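Local coordinates for polysaccharide deacetylase-like protein (Bacillus anthracis, PDB 4V33) that binds zinc and is a putative polysaccharide deacetylase with a fibronectin type III domain, one of two putative deacetylases required for osmotic stability and cell-shape maintenance, at residues A[80-85]-A[114-119]; A[137-142]-A[192-197]; A[176-181]-A[221-226]. One frame throughout, in Å; residues are numbered along the deposited sequence.

Contact 1 of 3, residues A[80-85]-A[114-119]; sequences WRTADG and RGEFQI
The indole of Trp-80 carries the CB of Gln-118 on one face, a CH-pi contact 3.7 Å from the centroid of the six-membered ring and displaced toward its rim. Ring and amide planes lie 45° apart, with OE1 of Gln-118 against CZ2 of Trp-80. Trp-80 has CG between its backbone N and carbonyl carbon (chi1 69°), and its ring face is turned to Gln-118 CB. The guanidinium of Arg-81 grips Arg-114 O with its edge: NE and NH2 both donate side-on, each at 2.9 Å, approaching from opposite faces of that carbonyl's plane. Over one face of the guanidinium lies a water that bridges Ala-83 N and Glu-116 O. NH1 reaches Asp-84 OD2 in a salt bridge shared with Lys-113. CD of Arg-81 is near CE2 and CZ of Phe-117, whose ring also meets Phe-105 and Phe-110 edge-to-face.

These are neighbouring antiparallel strands of a four-stranded sheet, probably part of the fibronectin type III domain. Trp-80 and Gln-118 form a hydrogen-bonded pair, Arg-81 and Phe-117 a non-hydrogen-bonded one. Where strand 74-81 ends, Thr-82 continues the ladder from its N to Glu-116 O at 3.0 Å. Its small hydroxyl can both give and accept: OG1 donates to the anti lone pair of Glu-116 OE1 at 2.6 Å and receives NE2 of Gln-118 at 3.0 Å, nearly straight at 165°. Glu-116 OE2 pairs with Lys-195.

Contact 2 of 3, residues A[137-142]-A[192-197]; sequences AITFEQ and DINKVN
Two carboxamides, Gln-142 and Asn-194, join the antiparallel sheet to the polysaccharide deacetylase part of the chain, the two side chains running past one another antiparallel. Each reaches the backbone of the other's segment.

Asn-194 works with both ends, a task suited to an amide because it carries an acceptor and a donor on one flat group. Its OD1 accepts the backbone N of Gln-142 at 2.9 Å, in the carbonyl plane, while its ND2 donates to Glu-141 OE1 at 2.8 Å. The glutamate chain bends at chi2 (-64°), and its carboxylate is met from above its plane, which stands 68° from the amide. With both ends engaged, the rotation of the Asn-194 amide is fixed. The methyl CG2 of Thr-139 packs against it, 3.5 Å from Asn-194 CG, so the branched threonine supplies an apolar surface beside the polar pair.

Gln-142 answers with a single nitrogen, and glutamine suits the place because that nitrogen bears two N-H groups. Its NE2 spends both hydrogens on the turn opposite, one on Ile-193 O at 2.9 Å and one on Val-196 O at 3.0 Å. Both oxygens lie in the amide plane, and the second bond runs nearly along the C=O axis. Two carbonyls of an irregular segment are thereby satisfied by one buried side chain, and the turn, itself closed by Lys-195 N to Asp-192 O, is held in shape.

Ile-193 and Val-196 both pack on Leu-185 of strand 183-185, and Ile-193 also on Phe-201, while Gln-142 rests on Pro-199. Asn-194 shares a backbone bond with Glu-116, so the loop between strands 183-185 and 199-206 lies against strands 115-124 and 130-140.

Contact 3 of 3, residues A[176-181]-A[221-226]; sequences YLKDNG and LKDDTF. With ACT (acetate ion), chain E; EDO (1,2-ethanediol), chain G.
Leu-221 O, at the end of helix 211-221, takes NZ of Lys-178 at 2.8 Å, in the carbonyl plane and on a lone pair. The lysine is fully extended, with CG anti to the backbone N (chi1 179°), and the extended chain carries its ammonium from helix 167-179 to this turn. Asp-223 is its second partner: OD2 forms a salt bridge with NZ at 2.9 Å, met from above the carboxylate plane. The other oxygen faces its own loop. OD1 accepts Thr-225 N in an Asx turn, Thr-225 OG1, and, completing an Asx motif, Phe-226 N at 2.8 Å in an almost straight bond of 176°. Aspartate suits the place because its short side chain folds back on the following residues. Thr-225 also offers its carbonyl O to O1 of a 1,2-ethanediol, probably from the crystallisation liquor. Phe-226 closes the segment: CB of Lys-178 sits over the centre of its ring, a CH-pi contact 3.6 Å from the centroid, and the ring packs on Leu-184 of strand 183-185.

Lysine thus serves both needs, apolar methylenes for the aromatic face and an ammonium for the oxygens beyond it. The carbonyl and carboxylate would be expected to stabilise its positive charge, and the donors on OD1 to help keep Asp-223 ionised.

In the fold
From the N terminus, contact 1 comes first, pairing the end of strand 74-81 with strand 115-124 and closing the excursion through strands 90-94 and 103-106. Contact 2 opens after it, in series: strand 130-140, next to 115-124 in the same sheet, leads into 141-142, which meets the 192-197 loop of the deacetylase part. The two touch, among other places through the backbone of Gly-115 and Phe-140, their centres about 7 Å apart. Contact 3 crosses contact 2, since 176-181 falls inside the loop that contact 2 closes and 221-226 lies beyond it. It ties helix 167-179 to the turn after helix 211-221, both flanking the parallel sheet of the deacetylase part.

Contact 1 of 3, residues A[80-85]-A[114-119]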
loop_
_atom_site.group_PDB
_atom_site.type_symbol
_atom_site.label_atom_id
_atom_site.label_comp_id
_atom_site.label_asym_id
_atom_site.label_seq_id
_atom_site.Cartn_x
_atom_site.Cartn_y
_atom_site.Cartn_z
ATOM N N TRP A 80 -14.483 12.978 -8.987
ATOM C CA TRP A 80 -14.770 11.777 -8.221
ATOM C C TRP A 80 -13.495 11.192 -7.653
ATOM O O TRP A 80 -12.399 11.450 -8.150
ATOM C CB TRP A 80 -15.489 10.729 -9.071
ATOM C CG TRP A 80 -14.667 10.089 -10.152
ATOM C CD1 TRP A 80 -14.027 8.881 -10.092
ATOM C CD2 TRP A 80 -14.439 10.596 -11.471
ATOM N NE1 TRP A 80 -13.403 8.617 -11.287
ATOM C CE2 TRP A 80 -13.642 9.653 -12.151
ATOM C CE3 TRP A 80 -14.828 11.761 -12.144
ATOM C CZ2 TRP A 80 -13.224 9.840 -13.468
ATOM C CZ3 TRP A 80 -14.413 11.943 -13.453
ATOM C CH2 TRP A 80 -13.617 10.988 -14.098
ATOM N N ARG A 81 -13.648 10.394 -6.604
ATOM C CA ARG A 81 -12.519 9.654 -6.061
ATOM C C ARG A 81 -12.345 8.395 -6.868
ATOM O O ARG A 81 -13.289 7.627 -7.018
ATOM C CB ARG A 81 -12.806 9.242 -4.628
ATOM C CG ARG A 81 -12.688 10.350 -3.655
ATOM C CD ARG A 81 -12.822 9.861 -2.231
ATOM N NE ARG A 81 -11.690 9.057 -1.778
ATOM C CZ ARG A 81 -11.754 7.755 -1.519
ATOM N NH1 ARG A 81 -12.891 7.102 -1.690
ATOM N NH2 ARG A 81 -10.682 7.103 -1.089
ATOM N N THR A 82 -11.133 8.174 -7.361
ATOM C CA THR A 82 -10.835 6.984 -8.147
ATOM C C THR A 82 -11.295 5.712 -7.431
ATOM O O THR A 82 -11.883 4.815 -8.046
ATOM C CB THR A 82 -9.342 6.912 -8.443
ATOM O OG1 THR A 82 -8.976 8.062 -9.220
ATOM C CG2 THR A 82 -9.001 5.649 -9.213
ATOM N N ALA A 83 -11.058 5.672 -6.124
ATOM C CA ALA A 83 -11.392 4.512 -5.299
ATOM C C ALA A 83 -12.886 4.199 -5.285
ATOM O O ALA A 83 -13.286 3.046 -5.122
ATOM C CB ALA A 83 -10.891 4.725 -3.881
ATOM N N ASP A 84 -13.712 5.224 -5.460
ATOM C CA ASP A 84 -15.159 5.055 -5.374
ATOM C C ASP A 84 -15.826 4.884 -6.740
ATOM O O ASP A 84 -16.978 4.438 -6.826
ATOM C CB ASP A 84 -15.782 6.227 -4.614
ATOM C CG ASP A 84 -15.456 6.202 -3.140
ATOM O OD1 ASP A 84 -15.172 5.104 -2.624
ATOM O OD2 ASP A 84 -15.496 7.270 -2.493
ATOM N N GLY A 85 -15.112 5.240 -7.807
ATOM C CA GLY A 85 -15.626 5.043 -9.154
ATOM C C GLY A 85 -16.278 6.274 -9.754
ATOM O O GLY A 85 -16.886 7.085 -9.052
ATOM N N ARG A 114 -9.699 10.587 1.325
ATOM C CA ARG A 114 -8.461 11.039 0.705
ATOM C C ARG A 114 -8.106 10.160 -0.494
ATOM O O ARG A 114 -8.937 9.387 -0.980
ATOM C CB ARG A 114 -7.344 11.059 1.756
ATOM C CG ARG A 114 -7.677 11.979 2.929
ATOM C CD ARG A 114 -6.596 11.982 4.010
ATOM N NE ARG A 114 -5.302 12.354 3.462
ATOM C CZ ARG A 114 -4.910 13.608 3.264
ATOM N NH1 ARG A 114 -5.721 14.617 3.565
ATOM N NH2 ARG A 114 -3.712 13.854 2.753
ATOM N N GLY A 115 -6.884 10.285 -0.990
ATOM C CA GLY A 115 -6.490 9.560 -2.183
ATOM C C GLY A 115 -6.568 10.383 -3.455
ATOM O O GLY A 115 -6.582 11.617 -3.418
ATOM N N GLU A 116 -6.604 9.685 -4.585
ATOM C CA GLU A 116 -6.661 10.325 -5.897
ATOM C C GLU A 116 -8.086 10.730 -6.267
ATOM O O GLU A 116 -9.032 9.933 -6.171
ATOM C CB GLU A 116 -6.104 9.386 -6.964
ATOM C CG GLU A 116 -6.005 10.002 -8.358
ATOM C CD GLU A 116 -5.612 8.974 -9.392
ATOM O OE1 GLU A 116 -6.481 8.180 -9.805
ATOM O OE2 GLU A 116 -4.429 8.939 -9.778
ATOM N N PHE A 117 -8.224 11.983 -6.673
ATOM C CA PHE A 117 -9.480 12.502 -7.196
ATOM C C PHE A 117 -9.266 12.847 -8.661
ATOM O O PHE A 117 -8.347 13.589 -8.994
ATOM C CB PHE A 117 -9.885 13.773 -6.450
ATOM C CG PHE A 117 -10.255 13.557 -5.007
ATOM C CD1 PHE A 117 -9.275 13.361 -4.042
ATOM C CD2 PHE A 117 -11.584 13.585 -4.614
ATOM C CE1 PHE A 117 -9.615 13.183 -2.712
ATOM C CE2 PHE A 117 -11.929 13.420 -3.280
ATOM C CZ PHE A 117 -10.942 13.201 -2.329
ATOM N N GLN A 118 -10.116 12.317 -9.537
ATOM C CA GLN A 118 -10.071 12.693 -10.948
ATOM C C GLN A 118 -10.931 13.923 -11.210
ATOM O O GLN A 118 -11.952 14.129 -10.546
ATOM C CB GLN A 118 -10.493 11.514 -11.832
ATOM C CG GLN A 118 -9.463 10.387 -11.765
ATOM C CD GLN A 118 -9.758 9.228 -12.684
ATOM O OE1 GLN A 118 -9.921 9.401 -13.893
ATOM N NE2 GLN A 118 -9.815 8.027 -12.117
ATOM N N ILE A 119 -10.491 14.749 -12.159
ATOM C CA ILE A 119 -11.156 16.004 -12.481
ATOM C C ILE A 119 -11.334 16.106 -13.996
ATOM O O ILE A 119 -10.360 16.031 -14.741
ATOM C CB ILE A 119 -10.329 17.226 -12.003
ATOM C CG1 ILE A 119 -9.994 17.111 -10.511
ATOM C CG2 ILE A 119 -11.081 18.532 -12.303
ATOM C CD1 ILE A 119 -8.925 18.095 -10.038
HETATM O O HOH W 1 -9.133 7.435 -4.886
#

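Contact 2 of 3, residues A[137-142]-A[192-197]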
loop_
_atom_site.group_PDB
_atom_site.type_symbol
_atom_site.label_atom_id
_atom_site.label_comp_id
_atom_site.label_asym_id
_atom_site.label_seq_id
_atom_site.Cartn_x
_atom_site.Cartn_y
_atom_site.Cartn_z
ATOM N N ALA A 137 -5.927 15.288 -12.293
ATOM C CA ALA A 137 -6.168 14.623 -11.031
ATOM C C ALA A 137 -5.428 15.359 -9.929
ATOM O O ALA A 137 -4.466 16.094 -10.185
ATOM C CB ALA A 137 -5.723 13.166 -11.094
ATOM N N ILE A 138 -5.903 15.170 -8.707
ATOM C CA ILE A 138 -5.222 15.676 -7.527
ATOM C C ILE A 138 -5.203 14.568 -6.485
ATOM O O ILE A 138 -6.188 13.852 -6.311
ATOM C CB ILE A 138 -5.909 16.933 -6.965
ATOM C CG1 ILE A 138 -5.147 17.455 -5.745
ATOM C CG2 ILE A 138 -7.378 16.666 -6.636
ATOM C CD1 ILE A 138 -5.579 18.831 -5.314
ATOM N N THR A 139 -4.073 14.412 -5.804
ATOM C CA THR A 139 -3.941 13.335 -4.833
ATOM C C THR A 139 -3.636 13.846 -3.432
ATOM O O THR A 139 -2.623 14.507 -3.203
ATOM C CB THR A 139 -2.854 12.327 -5.254
ATOM O OG1 THR A 139 -3.217 11.731 -6.507
ATOM C CG2 THR A 139 -2.713 11.235 -4.192
ATOM N N PHE A 140 -4.539 13.543 -2.503
ATOM C CA PHE A 140 -4.310 13.775 -1.085
ATOM C C PHE A 140 -3.814 12.467 -0.479
ATOM O O PHE A 140 -4.588 11.529 -0.292
ATOM C CB PHE A 140 -5.605 14.257 -0.410
ATOM C CG PHE A 140 -6.027 15.634 -0.852
ATOM C CD1 PHE A 140 -6.802 15.807 -1.984
ATOM C CD2 PHE A 140 -5.608 16.754 -0.154
ATOM C CE1 PHE A 140 -7.166 17.074 -2.402
ATOM C CE2 PHE A 140 -5.971 18.023 -0.568
ATOM C CZ PHE A 140 -6.751 18.182 -1.693
ATOM N N GLU A 141 -2.515 12.408 -0.201
ATOM C CA GLU A 141 -1.861 11.151 0.173
ATOM C C GLU A 141 -2.562 10.408 1.296
ATOM O O GLU A 141 -2.888 10.990 2.332
ATOM C CB GLU A 141 -0.400 11.392 0.568
ATOM C CG GLU A 141 0.501 11.813 -0.580
ATOM C CD GLU A 141 0.645 10.741 -1.651
ATOM O OE1 GLU A 141 0.398 9.556 -1.355
ATOM O OE2 GLU A 141 1.006 11.092 -2.798
ATOM N N GLN A 142 -2.817 9.125 1.063
ATOM C CA GLN A 142 -3.408 8.265 2.082
ATOM C C GLN A 142 -2.350 7.565 2.911
ATOM O O GLN A 142 -1.304 7.165 2.400
ATOM C CB GLN A 142 -4.301 7.197 1.439
ATOM C CG GLN A 142 -5.441 7.763 0.643
ATOM C CD GLN A 142 -6.541 6.753 0.379
ATOM O OE1 GLN A 142 -7.679 6.953 0.793
ATOM N NE2 GLN A 142 -6.218 5.688 -0.348
ATOM N N ASP A 192 -1.089 1.825 -6.627
ATOM C CA ASP A 192 -2.536 1.908 -6.421
ATOM C C ASP A 192 -2.946 2.363 -5.020
ATOM O O ASP A 192 -4.143 2.393 -4.711
ATOM C CB ASP A 192 -3.207 0.559 -6.699
ATOM C CG ASP A 192 -3.135 0.150 -8.155
ATOM O OD1 ASP A 192 -2.969 1.029 -9.036
ATOM O OD2 ASP A 192 -3.265 -1.068 -8.418
ATOM N N ILE A 193 -1.985 2.707 -4.166
ATOM C CA ILE A 193 -2.336 3.034 -2.777
ATOM C C ILE A 193 -3.319 4.199 -2.635
ATOM O O ILE A 193 -4.088 4.237 -1.674
ATOM C CB ILE A 193 -1.097 3.275 -1.880
ATOM C CG1 ILE A 193 -0.240 4.416 -2.429
ATOM C CG2 ILE A 193 -0.289 1.988 -1.728
ATOM C CD1 ILE A 193 0.809 4.909 -1.442
ATOM N N ASN A 194 -3.317 5.127 -3.593
ATOM C CA ASN A 194 -4.254 6.251 -3.562
ATOM C C ASN A 194 -5.473 6.033 -4.454
ATOM O O ASN A 194 -6.358 6.889 -4.531
ATOM C CB ASN A 194 -3.540 7.550 -3.929
ATOM C CG ASN A 194 -2.605 8.016 -2.829
ATOM O OD1 ASN A 194 -3.032 8.213 -1.691
ATOM N ND2 ASN A 194 -1.321 8.175 -3.160
ATOM N N LYS A 195 -5.522 4.870 -5.096
ATOM C CA LYS A 195 -6.598 4.550 -6.036
ATOM C C LYS A 195 -7.617 3.568 -5.452
ATOM O O LYS A 195 -8.585 3.205 -6.127
ATOM C CB LYS A 195 -6.010 3.968 -7.324
ATOM C CG LYS A 195 -5.032 4.896 -8.033
ATOM C CD LYS A 195 -4.540 4.271 -9.332
ATOM C CE LYS A 195 -3.390 5.068 -9.937
ATOM N NZ LYS A 195 -3.786 6.440 -10.321
ATOM N N VAL A 196 -7.394 3.154 -4.208
ATOM C CA VAL A 196 -8.269 2.199 -3.532
ATOM C C VAL A 196 -8.677 2.718 -2.167
ATOM O O VAL A 196 -8.029 3.589 -1.597
ATOM C CB VAL A 196 -7.595 0.818 -3.348
ATOM C CG1 VAL A 196 -7.145 0.267 -4.703
ATOM C CG2 VAL A 196 -6.421 0.899 -2.345
ATOM N N ASN A 197 -9.770 2.178 -1.649
ATOM C CA ASN A 197 -10.253 2.532 -0.325
ATOM C C ASN A 197 -9.462 1.794 0.748
ATOM O O ASN A 197 -9.220 0.590 0.621
ATOM C CB ASN A 197 -11.730 2.161 -0.205
ATOM C CG ASN A 197 -12.347 2.620 1.097
ATOM O OD1 ASN A 197 -12.843 1.812 1.885
ATOM N ND2 ASN A 197 -12.324 3.926 1.333
#

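Contact 3 of 3, residues A[176-181]-A[221-226]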
loop_
_atom_site.group_PDB
_atom_site.type_symbol
_atom_site.label_atom_id
_atom_site.label_comp_id
_atom_site.label_asym_id
_atom_site.label_seq_id
_atom_site.Cartn_x
_atom_site.Cartn_y
_atom_site.Cartn_z
ATOM N N TYR A 176 -11.946 -8.614 10.306
ATOM C CA TYR A 176 -12.140 -7.186 10.540
ATOM C C TYR A 176 -11.829 -6.388 9.268
ATOM O O TYR A 176 -12.581 -5.484 8.897
ATOM C CB TYR A 176 -11.312 -6.682 11.733
ATOM C CG TYR A 176 -11.531 -5.207 12.002
ATOM C CD1 TYR A 176 -10.759 -4.250 11.362
ATOM C CD2 TYR A 176 -12.528 -4.774 12.867
ATOM C CE1 TYR A 176 -10.969 -2.897 11.574
ATOM C CE2 TYR A 176 -12.742 -3.418 13.089
ATOM C CZ TYR A 176 -11.952 -2.491 12.440
ATOM O OH TYR A 176 -12.158 -1.141 12.649
ATOM N N LEU A 177 -10.734 -6.729 8.596
ATOM C CA LEU A 177 -10.393 -6.057 7.346
ATOM C C LEU A 177 -11.495 -6.265 6.302
ATOM O O LEU A 177 -11.898 -5.326 5.591
ATOM C CB LEU A 177 -9.049 -6.563 6.820
ATOM C CG LEU A 177 -7.858 -6.334 7.748
ATOM C CD1 LEU A 177 -6.571 -6.795 7.069
ATOM C CD2 LEU A 177 -7.764 -4.864 8.121
ATOM N N LYS A 178 -11.979 -7.500 6.209
ATOM C CA LYS A 178 -13.022 -7.862 5.250
ATOM C C LYS A 178 -14.307 -7.098 5.511
ATOM O O LYS A 178 -14.936 -6.592 4.578
ATOM C CB LYS A 178 -13.302 -9.367 5.309
ATOM C CG LYS A 178 -14.394 -9.860 4.363
ATOM C CD LYS A 178 -14.513 -11.378 4.418
ATOM C CE LYS A 178 -15.610 -11.877 3.477
ATOM N NZ LYS A 178 -15.693 -13.368 3.455
ATOM N N ASP A 179 -14.693 -7.011 6.782
ATOM C CA ASP A 179 -15.945 -6.372 7.161
ATOM C C ASP A 179 -15.919 -4.845 7.121
ATOM O O ASP A 179 -16.976 -4.206 7.161
ATOM C CB ASP A 179 -16.362 -6.824 8.564
ATOM C CG ASP A 179 -16.758 -8.277 8.611
ATOM O OD1 ASP A 179 -16.958 -8.869 7.529
ATOM O OD2 ASP A 179 -16.876 -8.817 9.730
ATOM N N ASN A 180 -14.730 -4.260 7.036
ATOM C CA ASN A 180 -14.610 -2.807 7.142
ATOM C C ASN A 180 -14.055 -2.137 5.897
ATOM O O ASN A 180 -13.632 -0.988 5.946
ATOM C CB ASN A 180 -13.810 -2.412 8.382
ATOM C CG ASN A 180 -14.618 -2.584 9.646
ATOM O OD1 ASN A 180 -15.408 -1.709 10.014
ATOM N ND2 ASN A 180 -14.465 -3.733 10.295
ATOM N N GLY A 181 -14.066 -2.870 4.792
ATOM C CA GLY A 181 -13.795 -2.285 3.491
ATOM C C GLY A 181 -12.346 -1.959 3.202
ATOM O O GLY A 181 -12.062 -1.109 2.365
ATOM N N LEU A 221 -11.524 -16.830 3.734
ATOM C CA LEU A 221 -12.198 -15.534 3.761
ATOM C C LEU A 221 -12.418 -14.964 2.365
ATOM O O LEU A 221 -13.317 -14.147 2.149
ATOM C CB LEU A 221 -11.418 -14.540 4.628
ATOM C CG LEU A 221 -11.399 -14.883 6.122
ATOM C CD1 LEU A 221 -10.551 -13.889 6.905
ATOM C CD2 LEU A 221 -12.813 -14.936 6.675
ATOM N N LYS A 222 -11.586 -15.396 1.423
ATOM C CA LYS A 222 -11.704 -14.959 0.040
ATOM C C LYS A 222 -13.066 -15.333 -0.529
ATOM O O LYS A 222 -13.524 -16.466 -0.373
ATOM C CB LYS A 222 -10.583 -15.569 -0.806
ATOM C CG LYS A 222 -10.640 -15.204 -2.287
ATOM C CD LYS A 222 -9.386 -15.702 -3.000
ATOM C CE LYS A 222 -9.463 -15.477 -4.503
ATOM N NZ LYS A 222 -9.504 -14.032 -4.852
ATOM N N ASP A 223 -13.715 -14.367 -1.173
ATOM C CA ASP A 223 -14.985 -14.615 -1.858
ATOM C C ASP A 223 -15.202 -13.600 -2.981
ATOM O O ASP A 223 -14.254 -12.936 -3.400
ATOM C CB ASP A 223 -16.166 -14.648 -0.875
ATOM C CG ASP A 223 -16.398 -13.321 -0.159
ATOM O OD1 ASP A 223 -15.943 -12.259 -0.637
ATOM O OD2 ASP A 223 -17.072 -13.343 0.890
ATOM N N ASP A 224 -16.440 -13.471 -3.459
ATOM C CA ASP A 224 -16.717 -12.582 -4.585
ATOM C C ASP A 224 -16.397 -11.110 -4.318
ATOM O O ASP A 224 -16.151 -10.348 -5.253
ATOM C CB ASP A 224 -18.170 -12.721 -5.048
ATOM C CG ASP A 224 -18.483 -14.106 -5.573
ATOM O OD1 ASP A 224 -17.535 -14.894 -5.778
ATOM O OD2 ASP A 224 -19.678 -14.405 -5.789
ATOM N N THR A 225 -16.399 -10.713 -3.051
ATOM C CA THR A 225 -16.122 -9.326 -2.690
ATOM C C THR A 225 -14.707 -9.133 -2.135
ATOM O O THR A 225 -14.007 -8.185 -2.499
ATOM C CB THR A 225 -17.156 -8.799 -1.673
ATOM O OG1 THR A 225 -17.178 -9.653 -0.521
ATOM C CG2 THR A 225 -18.545 -8.770 -2.295
ATOM N N PHE A 226 -14.288 -10.048 -1.269
ATOM C CA PHE A 226 -13.007 -9.931 -0.571
ATOM C C PHE A 226 -11.900 -10.676 -1.321
ATOM O O PHE A 226 -11.955 -11.896 -1.461
ATOM C CB PHE A 226 -13.169 -10.483 0.849
ATOM C CG PHE A 226 -11.991 -10.241 1.755
ATOM C CD1 PHE A 226 -11.592 -8.955 2.082
ATOM C CD2 PHE A 226 -11.315 -11.310 2.327
ATOM C CE1 PHE A 226 -10.508 -8.739 2.937
ATOM C CE2 PHE A 226 -10.240 -11.102 3.185
ATOM C CZ PHE A 226 -9.842 -9.813 3.493
HETATM C C ACT E . -12.172 1.273 10.114
HETATM O O ACT E . -11.361 0.428 10.546
HETATM O OXT ACT E . -11.811 1.894 9.093
HETATM C CH3 ACT E . -13.492 1.525 10.782
HETATM C C1 EDO G . -10.948 -6.293 -0.658
HETATM O O1 EDO G . -10.992 -7.093 -1.842
HETATM C C2 EDO G . -9.781 -6.736 0.224
HETATM O O2 EDO G . -8.555 -6.607 -0.489
#